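Long-range contact in CyaB (Pseudomonas aeruginosa, PDB 3R5G), which probably makes cyclic AMP from ATP as an adenylyl cyclase, the chain here being its catalytic domain, cut from a longer membrane protein: residues A[55-69]-A[121-134]. Residues are numbered along the deposited sequence; the frame is centred on the assembly and turned at random.
Sequences DKFVGDCVMVFFGDP and VGNFGADTRMDYTI
Thr133 and Tyr132, consecutive on strand 129-134, each give a hydroxyl proton to an aspartate of 55-69. Thr133 OG1 donates to Asp55 OD2 over a very short 2.5 Å, while Asp55 OD1 takes Lys56 NZ at 2.7 Å from above the carboxylate plane, closing a salt bridge. The lysine chain bends at its third and fourth torsions, bringing NZ to a water that accepts its proton and in turn donates to Thr133 OG1. Tyr132 OH donates to the syn lone pair of Asp68 OD2, again at 2.5 Å, with carboxylate and ring only 18° from coplanar; Lys8 pairs with the other carboxylate oxygen, probably stabilising the negative charge. Phe65 and Ile134 pack between the two bonds. Ile134 CG2 sits over the centre of the Phe65 ring, 3.8 Å from its centroid, in a CH-pi contact, and beside the Asp55 end Ile134 CG1 presses tightly on Met63 CE at 3.4 Å. The edge of Phe65 faces Tyr132 CE2. Hairpin 55-66 packs crosswise against strand 129-134, its 61-66 strand at 76° to it, within the nucleotide cyclase catalytic domain. Strand 6-18 pairs with both 61-66 and 118-124, helix 29-50 packs on hairpin 55-66, and Asn37 of the second subunit hydrogen-bonds to the backbone of Asn123 and Gly125.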
loop_
_atom_site.group_PDB
_atom_site.type_symbol
_atom_site.label_atom_id
_atom_site.label_comp_id
_atom_site.label_asym_id
_atom_site.label_seq_id
_atom_site.Cartn_x
_atom_site.Cartn_y
_atom_site.Cartn_z
ATOM N N ASP A 55 7.867 2.343 -9.162
ATOM C CA ASP A 55 6.632 3.099 -9.028
ATOM C C ASP A 55 6.677 3.912 -7.797
ATOM O O ASP A 55 6.528 5.150 -7.836
ATOM C CB ASP A 55 5.399 2.218 -8.989
ATOM C CG ASP A 55 4.125 3.051 -8.918
ATOM O OD1 ASP A 55 4.015 3.935 -8.021
ATOM O OD2 ASP A 55 3.238 2.776 -9.734
ATOM N N LYS A 56 6.871 3.263 -6.682
ATOM C CA LYS A 56 6.870 3.957 -5.404
ATOM C C LYS A 56 7.366 2.990 -4.364
ATOM O O LYS A 56 7.490 1.708 -4.598
ATOM C CB LYS A 56 5.471 4.443 -4.989
ATOM C CG LYS A 56 4.510 3.258 -4.744
ATOM C CD LYS A 56 3.131 3.665 -4.258
ATOM C CE LYS A 56 2.536 4.778 -5.110
ATOM N NZ LYS A 56 1.904 4.191 -6.298
ATOM N N PHE A 57 7.736 3.603 -3.261
ATOM C CA PHE A 57 7.987 2.911 -2.054
ATOM C C PHE A 57 6.912 3.312 -1.045
ATOM O O PHE A 57 6.457 4.511 -0.955
ATOM C CB PHE A 57 9.362 3.224 -1.454
ATOM C CG PHE A 57 10.494 3.132 -2.421
ATOM C CD1 PHE A 57 11.362 4.200 -2.552
ATOM C CD2 PHE A 57 10.697 2.018 -3.221
ATOM C CE1 PHE A 57 12.432 4.114 -3.470
ATOM C CE2 PHE A 57 11.744 1.899 -4.087
ATOM C CZ PHE A 57 12.662 2.984 -4.219
ATOM N N VAL A 58 6.468 2.328 -0.281
ATOM C CA VAL A 58 5.555 2.567 0.832
ATOM C C VAL A 58 6.212 1.966 2.055
ATOM O O VAL A 58 6.124 0.752 2.280
ATOM C CB VAL A 58 4.178 1.990 0.591
ATOM C CG1 VAL A 58 3.257 2.346 1.767
ATOM C CG2 VAL A 58 3.594 2.557 -0.735
ATOM N N GLY A 59 6.885 2.765 2.863
ATOM C CA GLY A 59 7.802 2.233 3.865
ATOM C C GLY A 59 8.864 1.274 3.232
ATOM O O GLY A 59 9.654 1.652 2.336
ATOM N N ASP A 60 8.873 0.001 3.658
ATOM C CA ASP A 60 9.818 -0.980 3.088
ATOM C C ASP A 60 9.216 -1.700 1.900
ATOM O O ASP A 60 9.937 -2.473 1.270
ATOM C CB ASP A 60 10.166 -2.051 4.133
ATOM C CG ASP A 60 8.906 -2.732 4.719
ATOM O OD1 ASP A 60 7.963 -2.049 5.123
ATOM O OD2 ASP A 60 8.789 -3.977 4.740
ATOM N N CYS A 61 7.941 -1.434 1.606
ATOM C CA CYS A 61 7.348 -2.035 0.420
ATOM C C CYS A 61 7.791 -1.393 -0.902
ATOM O O CYS A 61 7.793 -0.156 -0.991
ATOM C CB CYS A 61 5.850 -1.907 0.519
ATOM S SG CYS A 61 4.965 -2.712 -0.909
ATOM N N VAL A 62 8.265 -2.179 -1.866
ATOM C CA VAL A 62 8.721 -1.687 -3.148
ATOM C C VAL A 62 7.801 -2.179 -4.264
ATOM O O VAL A 62 7.413 -3.343 -4.305
ATOM C CB VAL A 62 10.077 -2.272 -3.447
ATOM C CG1 VAL A 62 10.581 -2.067 -4.849
ATOM C CG2 VAL A 62 11.151 -1.765 -2.455
ATOM N N MET A 63 7.357 -1.338 -5.193
ATOM C CA MET A 63 6.509 -1.675 -6.304
ATOM C C MET A 63 7.263 -1.301 -7.581
ATOM O O MET A 63 7.746 -0.148 -7.673
ATOM C CB MET A 63 5.271 -0.819 -6.163
ATOM C CG MET A 63 4.299 -1.053 -7.172
ATOM S SD MET A 63 2.878 0.147 -6.999
ATOM C CE MET A 63 2.114 -0.237 -8.551
ATOM N N VAL A 64 7.427 -2.228 -8.497
ATOM C CA VAL A 64 8.146 -2.041 -9.770
ATOM C C VAL A 64 7.297 -2.632 -10.846
ATOM O O VAL A 64 6.621 -3.669 -10.594
ATOM C CB VAL A 64 9.520 -2.710 -9.735
ATOM C CG1 VAL A 64 10.281 -2.546 -11.096
ATOM C CG2 VAL A 64 10.325 -2.237 -8.480
ATOM N N PHE A 65 7.220 -2.018 -12.029
ATOM C CA PHE A 65 6.554 -2.686 -13.106
ATOM C C PHE A 65 7.354 -2.717 -14.382
ATOM O O PHE A 65 8.258 -1.850 -14.564
ATOM C CB PHE A 65 5.129 -2.166 -13.300
ATOM C CG PHE A 65 5.066 -0.671 -13.592
ATOM C CD1 PHE A 65 5.113 -0.204 -14.901
ATOM C CD2 PHE A 65 4.852 0.188 -12.572
ATOM C CE1 PHE A 65 4.924 1.233 -15.151
ATOM C CE2 PHE A 65 4.672 1.617 -12.777
ATOM C CZ PHE A 65 4.756 2.114 -14.088
ATOM N N PHE A 66 7.037 -3.660 -15.231
ATOM C CA PHE A 66 7.730 -3.826 -16.522
ATOM C C PHE A 66 6.712 -3.868 -17.638
ATOM O O PHE A 66 5.649 -4.477 -17.524
ATOM C CB PHE A 66 8.518 -5.147 -16.526
ATOM C CG PHE A 66 9.680 -5.154 -15.612
ATOM C CD1 PHE A 66 11.009 -5.081 -16.106
ATOM C CD2 PHE A 66 9.493 -5.292 -14.212
ATOM C CE1 PHE A 66 12.081 -5.132 -15.119
ATOM C CE2 PHE A 66 10.537 -5.299 -13.291
ATOM C CZ PHE A 66 11.802 -5.227 -13.723
ATOM N N GLY A 67 7.005 -3.204 -18.724
ATOM C CA GLY A 67 6.146 -3.182 -19.921
ATOM C C GLY A 67 5.724 -1.729 -20.237
ATOM O O GLY A 67 5.055 -1.537 -21.264
ATOM N N ASP A 68 6.033 -0.800 -19.375
ATOM C CA ASP A 68 5.705 0.608 -19.628
ATOM C C ASP A 68 6.720 1.375 -18.788
ATOM O O ASP A 68 6.995 0.973 -17.665
ATOM C CB ASP A 68 4.251 0.947 -19.213
ATOM C CG ASP A 68 4.005 2.451 -19.310
ATOM O OD1 ASP A 68 3.464 2.819 -20.341
ATOM O OD2 ASP A 68 4.296 3.212 -18.389
ATOM N N PRO A 69 7.232 2.575 -19.275
ATOM C CA PRO A 69 6.892 3.178 -20.554
ATOM C C PRO A 69 7.412 2.495 -21.787
ATOM O O PRO A 69 6.877 2.730 -22.902
ATOM C CB PRO A 69 7.606 4.584 -20.423
ATOM C CG PRO A 69 7.590 4.952 -18.993
ATOM C CD PRO A 69 7.856 3.499 -18.369
ATOM N N VAL A 121 -2.466 2.316 -17.010
ATOM C CA VAL A 121 -1.310 3.144 -16.600
ATOM C C VAL A 121 -1.527 4.606 -16.962
ATOM O O VAL A 121 -2.019 4.882 -18.042
ATOM C CB VAL A 121 0.032 2.857 -17.353
ATOM C CG1 VAL A 121 1.299 3.307 -16.468
ATOM C CG2 VAL A 121 0.038 1.450 -17.840
ATOM N N GLY A 122 -1.191 5.490 -16.084
ATOM C CA GLY A 122 -1.573 6.901 -16.357
ATOM C C GLY A 122 -1.117 7.791 -15.273
ATOM O O GLY A 122 -0.446 7.386 -14.327
ATOM N N ASN A 123 -1.503 9.086 -15.368
ATOM C CA ASN A 123 -1.199 9.995 -14.321
ATOM C C ASN A 123 -2.426 10.145 -13.437
ATOM O O ASN A 123 -3.501 10.548 -13.913
ATOM C CB ASN A 123 -0.803 11.394 -14.888
ATOM C CG ASN A 123 0.422 11.308 -15.704
ATOM O OD1 ASN A 123 1.510 11.018 -15.175
ATOM N ND2 ASN A 123 0.281 11.539 -17.006
ATOM N N PHE A 124 -2.238 9.784 -12.162
ATOM C CA PHE A 124 -3.371 9.758 -11.210
ATOM C C PHE A 124 -3.046 10.570 -10.008
ATOM O O PHE A 124 -1.919 10.662 -9.584
ATOM C CB PHE A 124 -3.635 8.319 -10.779
ATOM C CG PHE A 124 -3.972 7.421 -11.903
ATOM C CD1 PHE A 124 -3.167 6.336 -12.185
ATOM C CD2 PHE A 124 -5.081 7.671 -12.713
ATOM C CE1 PHE A 124 -3.473 5.486 -13.222
ATOM C CE2 PHE A 124 -5.412 6.798 -13.750
ATOM C CZ PHE A 124 -4.586 5.697 -14.023
ATOM N N GLY A 125 -4.053 11.270 -9.428
ATOM C CA GLY A 125 -3.860 12.025 -8.269
ATOM C C GLY A 125 -4.704 13.309 -8.173
ATOM O O GLY A 125 -5.662 13.466 -8.941
ATOM N N ALA A 126 -4.370 14.084 -7.153
ATOM C CA ALA A 126 -4.932 15.397 -6.910
ATOM C C ALA A 126 -4.040 16.437 -7.596
ATOM O O ALA A 126 -2.891 16.163 -7.990
ATOM C CB ALA A 126 -5.013 15.650 -5.436
ATOM N N ASP A 127 -4.555 17.656 -7.734
ATOM C CA ASP A 127 -3.890 18.671 -8.609
ATOM C C ASP A 127 -2.482 19.071 -8.221
ATOM O O ASP A 127 -1.643 19.229 -9.108
ATOM C CB ASP A 127 -4.799 19.904 -8.756
ATOM C CG ASP A 127 -6.139 19.584 -9.441
ATOM O OD1 ASP A 127 -6.501 18.401 -9.696
ATOM O OD2 ASP A 127 -6.858 20.552 -9.743
ATOM N N THR A 128 -2.191 19.186 -6.922
ATOM C CA THR A 128 -0.809 19.422 -6.537
ATOM C C THR A 128 -0.083 18.126 -6.104
ATOM O O THR A 128 0.953 18.207 -5.411
ATOM C CB THR A 128 -0.728 20.404 -5.364
ATOM O OG1 THR A 128 -0.928 19.671 -4.149
ATOM C CG2 THR A 128 -1.807 21.531 -5.460
ATOM N N ARG A 129 -0.611 16.955 -6.493
ATOM C CA ARG A 129 -0.117 15.652 -5.971
ATOM C C ARG A 129 -0.462 14.532 -6.961
ATOM O O ARG A 129 -1.402 13.702 -6.747
ATOM C CB ARG A 129 -0.733 15.338 -4.619
ATOM C CG ARG A 129 0.263 14.736 -3.661
ATOM C CD ARG A 129 -0.292 14.385 -2.254
ATOM N NE ARG A 129 0.828 13.870 -1.451
ATOM C CZ ARG A 129 1.375 14.491 -0.412
ATOM N NH1 ARG A 129 0.877 15.641 0.043
ATOM N NH2 ARG A 129 2.396 13.924 0.217
ATOM N N MET A 130 0.272 14.567 -8.075
ATOM C CA MET A 130 0.024 13.723 -9.212
ATOM C C MET A 130 1.188 12.709 -9.402
ATOM O O MET A 130 2.373 13.050 -9.227
ATOM C CB MET A 130 -0.033 14.645 -10.414
ATOM C CG MET A 130 -0.981 14.200 -11.442
ATOM S SD MET A 130 -2.695 14.538 -10.898
ATOM C CE MET A 130 -3.352 13.780 -12.367
ATOM N N ASP A 131 0.860 11.465 -9.770
ATOM C CA ASP A 131 1.907 10.502 -10.075
ATOM C C ASP A 131 1.576 9.594 -11.240
ATOM O O ASP A 131 0.431 9.231 -11.515
ATOM C CB ASP A 131 2.321 9.728 -8.859
ATOM C CG ASP A 131 2.974 10.612 -7.821
ATOM O OD1 ASP A 131 4.206 10.950 -7.960
ATOM O OD2 ASP A 131 2.224 11.011 -6.892
ATOM N N TYR A 132 2.634 9.230 -11.964
ATOM C CA TYR A 132 2.495 8.277 -13.062
ATOM C C TYR A 132 2.566 6.883 -12.463
ATOM O O TYR A 132 3.548 6.570 -11.772
ATOM C CB TYR A 132 3.769 8.445 -13.936
ATOM C CG TYR A 132 3.672 7.695 -15.148
ATOM C CD1 TYR A 132 2.927 8.172 -16.248
ATOM C CD2 TYR A 132 4.249 6.430 -15.236
ATOM C CE1 TYR A 132 2.826 7.456 -17.404
ATOM C CE2 TYR A 132 4.186 5.718 -16.378
ATOM C CZ TYR A 132 3.465 6.181 -17.477
ATOM O OH TYR A 132 3.335 5.542 -18.662
ATOM N N THR A 133 1.498 6.090 -12.611
ATOM C CA THR A 133 1.403 4.818 -11.822
ATOM C C THR A 133 0.385 3.919 -12.492
ATOM O O THR A 133 -0.059 4.187 -13.603
ATOM C CB THR A 133 1.117 5.118 -10.361
ATOM O OG1 THR A 133 1.065 3.908 -9.546
ATOM C CG2 THR A 133 -0.192 5.917 -10.242
ATOM N N ILE A 134 0.033 2.772 -11.878
ATOM C CA ILE A 134 -0.809 1.764 -12.518
ATOM C C ILE A 134 -1.843 1.322 -11.510
ATOM O O ILE A 134 -1.619 1.381 -10.259
ATOM C CB ILE A 134 0.068 0.512 -12.947
ATOM C CG1 ILE A 134 0.904 -0.027 -11.749
ATOM C CG2 ILE A 134 1.086 0.998 -14.053
ATOM C CD1 ILE A 134 1.637 -1.448 -12.101
HETATM O O HOH W 1 4.578 6.670 -9.241
HETATM O O HOH W 2 -0.291 3.804 -7.317
#